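Local atomic coordinates of terminal oxygenase component of carbazole 1,9a-dioxygenase (Sphingomonas, PDB entry 3GKQ), a protein that serves as the Rieske non-heme iron oxygenase of a dioxygenase system that attacks carbazole, probably passing electrons from a [2Fe-2S] cluster to a mononuclear iron. Residues A326-G329 against F330-D334; A184-V187 against F188-S192; P289-E292 against G293-L296. All coordinates share one frame; numbering follows the deposited sequence.

Contact 1: residues A326-G329 against F330-D334. With FE2 (Fe (II) ion), chain G.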
loop_
_atom_site.group_PDB
_atom_site.type_symbol
_atom_site.label_atom_id
_atom_site.label_comp_id
_atom_site.label_asym_id
_atom_site.label_seq_id
_atom_site.Cartn_x
_atom_site.Cartn_y
_atom_site.Cartn_z
ATOM N N ALA A 326 -16.572 -25.443 -17.988
ATOM C CA ALA A 326 -15.922 -24.542 -18.930
ATOM C C ALA A 326 -15.587 -23.154 -18.385
ATOM O O ALA A 326 -14.416 -22.786 -18.300
ATOM C CB ALA A 326 -16.783 -24.411 -20.185
ATOM N N LEU A 327 -16.613 -22.384 -18.028
ATOM C CA LEU A 327 -16.398 -21.032 -17.524
ATOM C C LEU A 327 -15.319 -20.974 -16.448
ATOM O O LEU A 327 -14.527 -20.030 -16.415
ATOM C CB LEU A 327 -17.715 -20.439 -17.011
ATOM C CG LEU A 327 -18.829 -20.376 -18.065
ATOM C CD1 LEU A 327 -19.947 -19.459 -17.578
ATOM C CD2 LEU A 327 -18.273 -19.862 -19.383
ATOM N N ASN A 328 -15.285 -21.975 -15.573
ATOM C CA ASN A 328 -14.264 -22.029 -14.533
ATOM C C ASN A 328 -13.218 -23.081 -14.907
ATOM O O ASN A 328 -12.016 -22.813 -14.894
ATOM C CB ASN A 328 -14.874 -22.382 -13.170
ATOM C CG ASN A 328 -15.882 -21.346 -12.684
ATOM O OD1 ASN A 328 -15.887 -20.204 -13.139
ATOM N ND2 ASN A 328 -16.728 -21.743 -11.741
ATOM N N GLY A 329 -13.693 -24.274 -15.259
ATOM C CA GLY A 329 -12.808 -25.371 -15.614
ATOM C C GLY A 329 -11.844 -25.103 -16.751
ATOM O O GLY A 329 -10.752 -25.674 -16.790
ATOM N N PHE A 330 -12.244 -24.243 -17.680
ATOM C CA PHE A 330 -11.405 -23.909 -18.821
ATOM C C PHE A 330 -10.776 -22.514 -18.707
ATOM O O PHE A 330 -9.573 -22.354 -18.911
ATOM C CB PHE A 330 -12.228 -23.980 -20.108
ATOM C CG PHE A 330 -11.414 -23.811 -21.363
ATOM C CD1 PHE A 330 -10.755 -24.895 -21.931
ATOM C CD2 PHE A 330 -11.321 -22.569 -21.986
ATOM C CE1 PHE A 330 -10.013 -24.749 -23.103
ATOM C CE2 PHE A 330 -10.584 -22.409 -23.155
ATOM C CZ PHE A 330 -9.929 -23.508 -23.720
ATOM N N ASN A 331 -11.582 -21.507 -18.380
ATOM C CA ASN A 331 -11.066 -20.142 -18.293
ATOM C C ASN A 331 -10.306 -19.732 -17.036
ATOM O O ASN A 331 -9.606 -18.719 -17.055
ATOM C CB ASN A 331 -12.190 -19.135 -18.557
ATOM C CG ASN A 331 -12.681 -19.180 -19.992
ATOM O OD1 ASN A 331 -13.849 -19.466 -20.251
ATOM N ND2 ASN A 331 -11.783 -18.907 -20.935
ATOM N N ASP A 332 -10.426 -20.485 -15.948
ATOM C CA ASP A 332 -9.695 -20.113 -14.741
ATOM C C ASP A 332 -8.202 -19.972 -15.039
ATOM O O ASP A 332 -7.519 -19.148 -14.432
ATOM C CB ASP A 332 -9.907 -21.139 -13.623
ATOM C CG ASP A 332 -11.240 -20.963 -12.910
ATOM O OD1 ASP A 332 -11.964 -19.988 -13.212
ATOM O OD2 ASP A 332 -11.562 -21.800 -12.042
ATOM N N ASP A 333 -7.705 -20.763 -15.988
ATOM C CA ASP A 333 -6.290 -20.713 -16.363
ATOM C C ASP A 333 -5.906 -19.419 -17.083
ATOM O O ASP A 333 -4.736 -19.036 -17.088
ATOM C CB ASP A 333 -5.920 -21.907 -17.255
ATOM C CG ASP A 333 -5.891 -23.227 -16.491
ATOM O OD1 ASP A 333 -5.338 -23.265 -15.375
ATOM O OD2 ASP A 333 -6.414 -24.232 -17.014
ATOM N N ASP A 334 -6.881 -18.754 -17.698
ATOM C CA ASP A 334 -6.607 -17.507 -18.406
ATOM C C ASP A 334 -6.284 -16.381 -17.408
ATOM O O ASP A 334 -5.566 -15.433 -17.731
ATOM C CB ASP A 334 -7.806 -17.113 -19.293
ATOM C CG ASP A 334 -7.838 -17.873 -20.630
ATOM O OD1 ASP A 334 -6.807 -17.906 -21.327
ATOM O OD2 ASP A 334 -8.894 -18.430 -21.002
HETATM FE FE FE2 G . -8.026 -18.785 -22.980
HETATM O O HOH W 1 -9.415 -19.226 -24.390
HETATM O O HOH W 2 -8.742 -16.589 -23.502
#

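Contact 2: residues A184-V187 against F188-S192. With FE2 (Fe (II) ion), chain G.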
loop_
_atom_site.group_PDB
_atom_site.type_symbol
_atom_site.label_atom_id
_atom_site.label_comp_id
_atom_site.label_asym_id
_atom_site.label_seq_id
_atom_site.Cartn_x
_atom_site.Cartn_y
_atom_site.Cartn_z
ATOM N N ALA A 184 -4.161 -16.542 -30.181
ATOM C CA ALA A 184 -4.297 -17.910 -30.715
ATOM C C ALA A 184 -3.325 -18.969 -30.179
ATOM O O ALA A 184 -3.644 -20.165 -30.154
ATOM C CB ALA A 184 -4.214 -17.884 -32.231
ATOM N N GLY A 185 -2.139 -18.547 -29.766
ATOM C CA GLY A 185 -1.184 -19.509 -29.254
ATOM C C GLY A 185 -1.368 -19.770 -27.776
ATOM O O GLY A 185 -0.643 -20.580 -27.188
ATOM N N HIS A 186 -2.346 -19.115 -27.161
ATOM C CA HIS A 186 -2.525 -19.309 -25.734
ATOM C C HIS A 186 -3.198 -20.610 -25.323
ATOM O O HIS A 186 -3.171 -20.955 -24.149
ATOM C CB HIS A 186 -3.236 -18.091 -25.094
ATOM C CG HIS A 186 -4.716 -18.249 -24.893
ATOM N ND1 HIS A 186 -5.640 -17.930 -25.865
ATOM C CD2 HIS A 186 -5.434 -18.613 -23.799
ATOM C CE1 HIS A 186 -6.862 -18.085 -25.377
ATOM N NE2 HIS A 186 -6.766 -18.498 -24.125
ATOM N N VAL A 187 -3.774 -21.349 -26.272
ATOM C CA VAL A 187 -4.441 -22.607 -25.923
ATOM C C VAL A 187 -3.517 -23.561 -25.156
ATOM O O VAL A 187 -3.983 -24.488 -24.496
ATOM C CB VAL A 187 -5.008 -23.337 -27.180
ATOM C CG1 VAL A 187 -6.102 -22.494 -27.817
ATOM C CG2 VAL A 187 -3.909 -23.618 -28.178
ATOM N N PHE A 188 -2.212 -23.319 -25.241
ATOM C CA PHE A 188 -1.213 -24.126 -24.544
ATOM C C PHE A 188 -1.513 -24.153 -23.040
ATOM O O PHE A 188 -1.336 -25.183 -22.380
ATOM C CB PHE A 188 0.183 -23.537 -24.788
ATOM C CG PHE A 188 1.315 -24.376 -24.248
ATOM C CD1 PHE A 188 1.712 -25.542 -24.899
ATOM C CD2 PHE A 188 2.003 -23.986 -23.099
ATOM C CE1 PHE A 188 2.781 -26.311 -24.416
ATOM C CE2 PHE A 188 3.072 -24.746 -22.605
ATOM C CZ PHE A 188 3.463 -25.911 -23.268
ATOM N N ILE A 189 -1.973 -23.024 -22.500
ATOM C CA ILE A 189 -2.282 -22.941 -21.071
ATOM C C ILE A 189 -3.500 -23.768 -20.690
ATOM O O ILE A 189 -3.714 -24.053 -19.513
ATOM C CB ILE A 189 -2.576 -21.489 -20.601
ATOM C CG1 ILE A 189 -3.791 -20.940 -21.349
ATOM C CG2 ILE A 189 -1.366 -20.613 -20.810
ATOM C CD1 ILE A 189 -4.367 -19.676 -20.728
ATOM N N HIS A 190 -4.304 -24.131 -21.682
ATOM C CA HIS A 190 -5.512 -24.910 -21.431
ATOM C C HIS A 190 -5.334 -26.422 -21.656
ATOM O O HIS A 190 -6.298 -27.179 -21.545
ATOM C CB HIS A 190 -6.649 -24.409 -22.333
ATOM C CG HIS A 190 -7.047 -22.984 -22.089
ATOM N ND1 HIS A 190 -7.505 -22.538 -20.869
ATOM C CD2 HIS A 190 -7.107 -21.918 -22.926
ATOM C CE1 HIS A 190 -7.835 -21.261 -20.965
ATOM N NE2 HIS A 190 -7.604 -20.861 -22.202
ATOM N N LYS A 191 -4.113 -26.861 -21.950
ATOM C CA LYS A 191 -3.866 -28.281 -22.225
ATOM C C LYS A 191 -4.240 -29.280 -21.132
ATOM O O LYS A 191 -4.366 -30.472 -21.410
ATOM C CB LYS A 191 -2.402 -28.497 -22.648
ATOM C CG LYS A 191 -1.352 -28.225 -21.579
ATOM C CD LYS A 191 0.040 -28.153 -22.218
ATOM C CE LYS A 191 1.120 -27.842 -21.192
ATOM N NZ LYS A 191 0.876 -26.533 -20.506
ATOM N N SER A 192 -4.423 -28.810 -19.902
ATOM C CA SER A 192 -4.789 -29.691 -18.791
ATOM C C SER A 192 -6.220 -29.473 -18.295
ATOM O O SER A 192 -6.611 -30.011 -17.260
ATOM C CB SER A 192 -3.833 -29.491 -17.611
ATOM O OG SER A 192 -2.524 -29.929 -17.923
HETATM FE FE FE2 G . -8.026 -18.785 -22.980
HETATM O O HOH W 1 -9.415 -19.226 -24.390
HETATM O O HOH W 2 -8.742 -16.589 -23.502
#

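Contact 3: residues P289-E292 against G293-L296. With FE2 (Fe (II) ion), chain I.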
loop_
_atom_site.group_PDB
_atom_site.type_symbol
_atom_site.label_atom_id
_atom_site.label_comp_id
_atom_site.label_asym_id
_atom_site.label_seq_id
_atom_site.Cartn_x
_atom_site.Cartn_y
_atom_site.Cartn_z
ATOM N N PRO A 289 -13.201 -2.267 -17.954
ATOM C CA PRO A 289 -12.290 -1.567 -17.046
ATOM C C PRO A 289 -13.032 -1.131 -15.784
ATOM O O PRO A 289 -14.135 -0.608 -15.874
ATOM C CB PRO A 289 -11.841 -0.348 -17.861
ATOM C CG PRO A 289 -12.081 -0.739 -19.289
ATOM C CD PRO A 289 -13.363 -1.529 -19.218
ATOM N N ILE A 290 -12.438 -1.370 -14.619
ATOM C CA ILE A 290 -13.025 -0.930 -13.358
ATOM C C ILE A 290 -12.179 0.293 -12.989
ATOM O O ILE A 290 -12.701 1.386 -12.777
ATOM C CB ILE A 290 -12.921 -2.008 -12.268
ATOM C CG1 ILE A 290 -13.855 -3.180 -12.613
ATOM C CG2 ILE A 290 -13.298 -1.406 -10.912
ATOM C CD1 ILE A 290 -13.741 -4.374 -11.667
ATOM N N ASP A 291 -10.868 0.088 -12.910
ATOM C CA ASP A 291 -9.924 1.171 -12.674
ATOM C C ASP A 291 -8.668 0.698 -13.392
ATOM O O ASP A 291 -8.715 -0.303 -14.108
ATOM C CB ASP A 291 -9.676 1.447 -11.180
ATOM C CG ASP A 291 -9.134 0.253 -10.435
ATOM O OD1 ASP A 291 -8.483 -0.608 -11.065
ATOM O OD2 ASP A 291 -9.345 0.188 -9.206
ATOM N N GLU A 292 -7.553 1.390 -13.221
ATOM C CA GLU A 292 -6.342 1.006 -13.939
ATOM C C GLU A 292 -5.806 -0.401 -13.679
ATOM O O GLU A 292 -5.173 -0.985 -14.551
ATOM C CB GLU A 292 -5.225 2.028 -13.683
ATOM C CG GLU A 292 -5.493 3.398 -14.311
ATOM C CD GLU A 292 -6.298 4.340 -13.419
ATOM O OE1 GLU A 292 -7.007 3.874 -12.495
ATOM O OE2 GLU A 292 -6.225 5.567 -13.659
ATOM N N GLY A 293 -6.062 -0.947 -12.495
ATOM C CA GLY A 293 -5.538 -2.267 -12.187
ATOM C C GLY A 293 -6.527 -3.414 -12.118
ATOM O O GLY A 293 -6.140 -4.533 -11.777
ATOM N N HIS A 294 -7.793 -3.157 -12.435
ATOM C CA HIS A 294 -8.804 -4.211 -12.376
ATOM C C HIS A 294 -9.815 -4.127 -13.504
ATOM O O HIS A 294 -10.073 -3.048 -14.054
ATOM C CB HIS A 294 -9.592 -4.143 -11.059
ATOM C CG HIS A 294 -8.739 -3.992 -9.841
ATOM N ND1 HIS A 294 -8.085 -2.820 -9.530
ATOM C CD2 HIS A 294 -8.434 -4.868 -8.851
ATOM C CE1 HIS A 294 -7.415 -2.978 -8.401
ATOM N NE2 HIS A 294 -7.612 -4.211 -7.970
ATOM N N HIS A 295 -10.386 -5.272 -13.851
ATOM C CA HIS A 295 -11.433 -5.300 -14.855
ATOM C C HIS A 295 -12.477 -6.327 -14.466
ATOM O O HIS A 295 -12.210 -7.253 -13.690
ATOM C CB HIS A 295 -10.896 -5.573 -16.276
ATOM C CG HIS A 295 -10.334 -6.947 -16.487
ATOM N ND1 HIS A 295 -9.032 -7.277 -16.174
ATOM C CD2 HIS A 295 -10.874 -8.052 -17.059
ATOM C CE1 HIS A 295 -8.790 -8.521 -16.551
ATOM N NE2 HIS A 295 -9.891 -9.013 -17.092
ATOM N N LEU A 296 -13.682 -6.131 -14.978
ATOM C CA LEU A 296 -14.784 -7.037 -14.717
ATOM C C LEU A 296 -14.781 -8.031 -15.878
ATOM O O LEU A 296 -15.017 -7.658 -17.024
ATOM C CB LEU A 296 -16.097 -6.250 -14.677
ATOM C CG LEU A 296 -17.411 -6.906 -14.239
ATOM C CD1 LEU A 296 -17.870 -7.883 -15.295
ATOM C CD2 LEU A 296 -17.224 -7.591 -12.886
HETATM FE FE FE2 I . -6.798 -5.478 -6.234
#

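Contact 1: residues A326-G329 against F330-D334
A326 O receives two backbone N-H groups from the residues that follow it, F330 N at 2.7 Å and N331 N at 3.1 Å. The F330 bond is the ordinary helical i+4 link, whereas N331 closes a wider pi-type turn and meets the oxygen almost head-on (C=O...N 171°). Helix 308-328 thus passes into helix 332-346 through a widened turn. Polar groups around it find partners further off: L327 O accepts from Q299, N328 OD1 from Q166, and D332 is salt-bridged through OD1 to R168. N331 uses both ends of its amide. Its CG lies anti to the carbonyl carbon (chi1 -68°), which carries ND2 to D334; OD1 accepts from Q283, and ND2 donates in its own amide plane to D334 OD2 at 2.9 Å (N-H...O 155°). Replacing N331 with an alanine would remove that donor and would probably leave the D334 carboxylate freer to turn. D334 chelates the ferrous ion through OD1 and OD2, each 2.2 Å from the metal, and OD1 also accepts from N180. The N331 and N180 amides, one on each oxygen, are consistent with a second shell that steadies the carboxylate in its two-point grip on the iron.

Contact 2: residues A184-V187 against F188-S192
H186 and H190 supply the two histidines of the facial triad, two imidazoles and one carboxylate, that holds mononuclear iron in Rieske oxygenases; D334 completes it here, and two waters also bind the metal. H190 NE2 lies 2.3 Å from the iron, while the H186 NE2 bond is modelled so short that its length is doubtful. The two NE2 atoms stand 3.2 Å apart as fellow ligands. Their rings meet obliquely, with planes at 71° and centroids 5.0 Å apart, as befits ligands converging on one ion from different directions. A 3-10 turn supplies the spacing: H190 N donates to V187 O at 2.9 Å. H186 ND1 is held by D183 O, which turns NE2 to the metal. I189 fills the angle between the histidines. Its CG1 sits between backbone N and carbonyl carbon (chi1 61°), which carries CD1 to the edge of the H186 ring, 3.4 Å from CD2, and sets CG1 over the centre of the H190 ring. F330 stacks on the opposite face of that ring. Further on, K191 folds back, its NZ over one face of the F188 ring and 3.2 Å from F188 O, to which it donates; NZ also forms a salt bridge with E84 of the second subunit. Y95 of that subunit, a residue of its [2Fe-2S] pocket, packs on H186, F188 and I189, consistent with electron transfer between subunits. The whole turn lies in the loop between helices 174-181 and 194-198, with I189 and H190 set against D334 and D333 of helix 332-346, and L203 touching V187 and H190.

Contact 3: residues P289-E292 against G293-L296
H294 presents its two ring nitrogens to different partners: NE2 binds a ferrous ion at 2.3 Å, and ND1 donates to D291 OD1 at 2.7 Å. The second bond is nearly straight (N-H...O 169°), lies in the plane of the imidazole and uses the syn lone pair of the oxygen, although the carboxylate and ring planes are turned 65° apart. D171, a ligand of this iron in a structure of the protein, has its side chain beside that of H294. One shell out, D291 OD1 takes a second donor, G293 N at 2.8 Å, which comes from the anti side and out of the carboxylate plane. This is an Asx turn, and it is made possible by the D291 torsion (chi1 59°), which folds CG back between the backbone N and carbonyl carbon. It sits within a type I turn from D291 to H294, whose own backbone bond, H294 N to D291 O, is weak at 3.4 Å. Behind the turn, I290 N donates to H294 O at 3.0 Å, and D291 N adds a weak bond to the same oxygen. The I290 side chain runs along the returning strand, CD1 reaching 3.6 Å from H295 C and 4.3 Å from L296 CB. E292 OE1 pairs with R380, and H295 ND1 is bonded to A172 O. With ND1 engaged by a carboxylate, the ring's rotation is fixed with NE2 directed at the metal, and the nearby negative charge probably makes that nitrogen a stronger electron donor.

Overall arrangement
The three contacts follow in series along the chain, none nesting or crossing, and each closes a short local turn. Contact 2 comes first, in the loop between helices 174-181 and 194-198. Contact 3 closes the hairpin joining strands 282-289 and 294-304, neighbours in the antiparallel sheet. Strand 294-304 then leads to helix 308-328, at whose end contact 1 makes the junction with helix 332-346. Contacts 1 and 2 have centres about 11 Å apart and share one iron and both its waters, tying the loop to the helix junction. Contact 3 stands apart, its centre about 20 Å from that of contact 1 and 24 Å from that of contact 2, at a different iron.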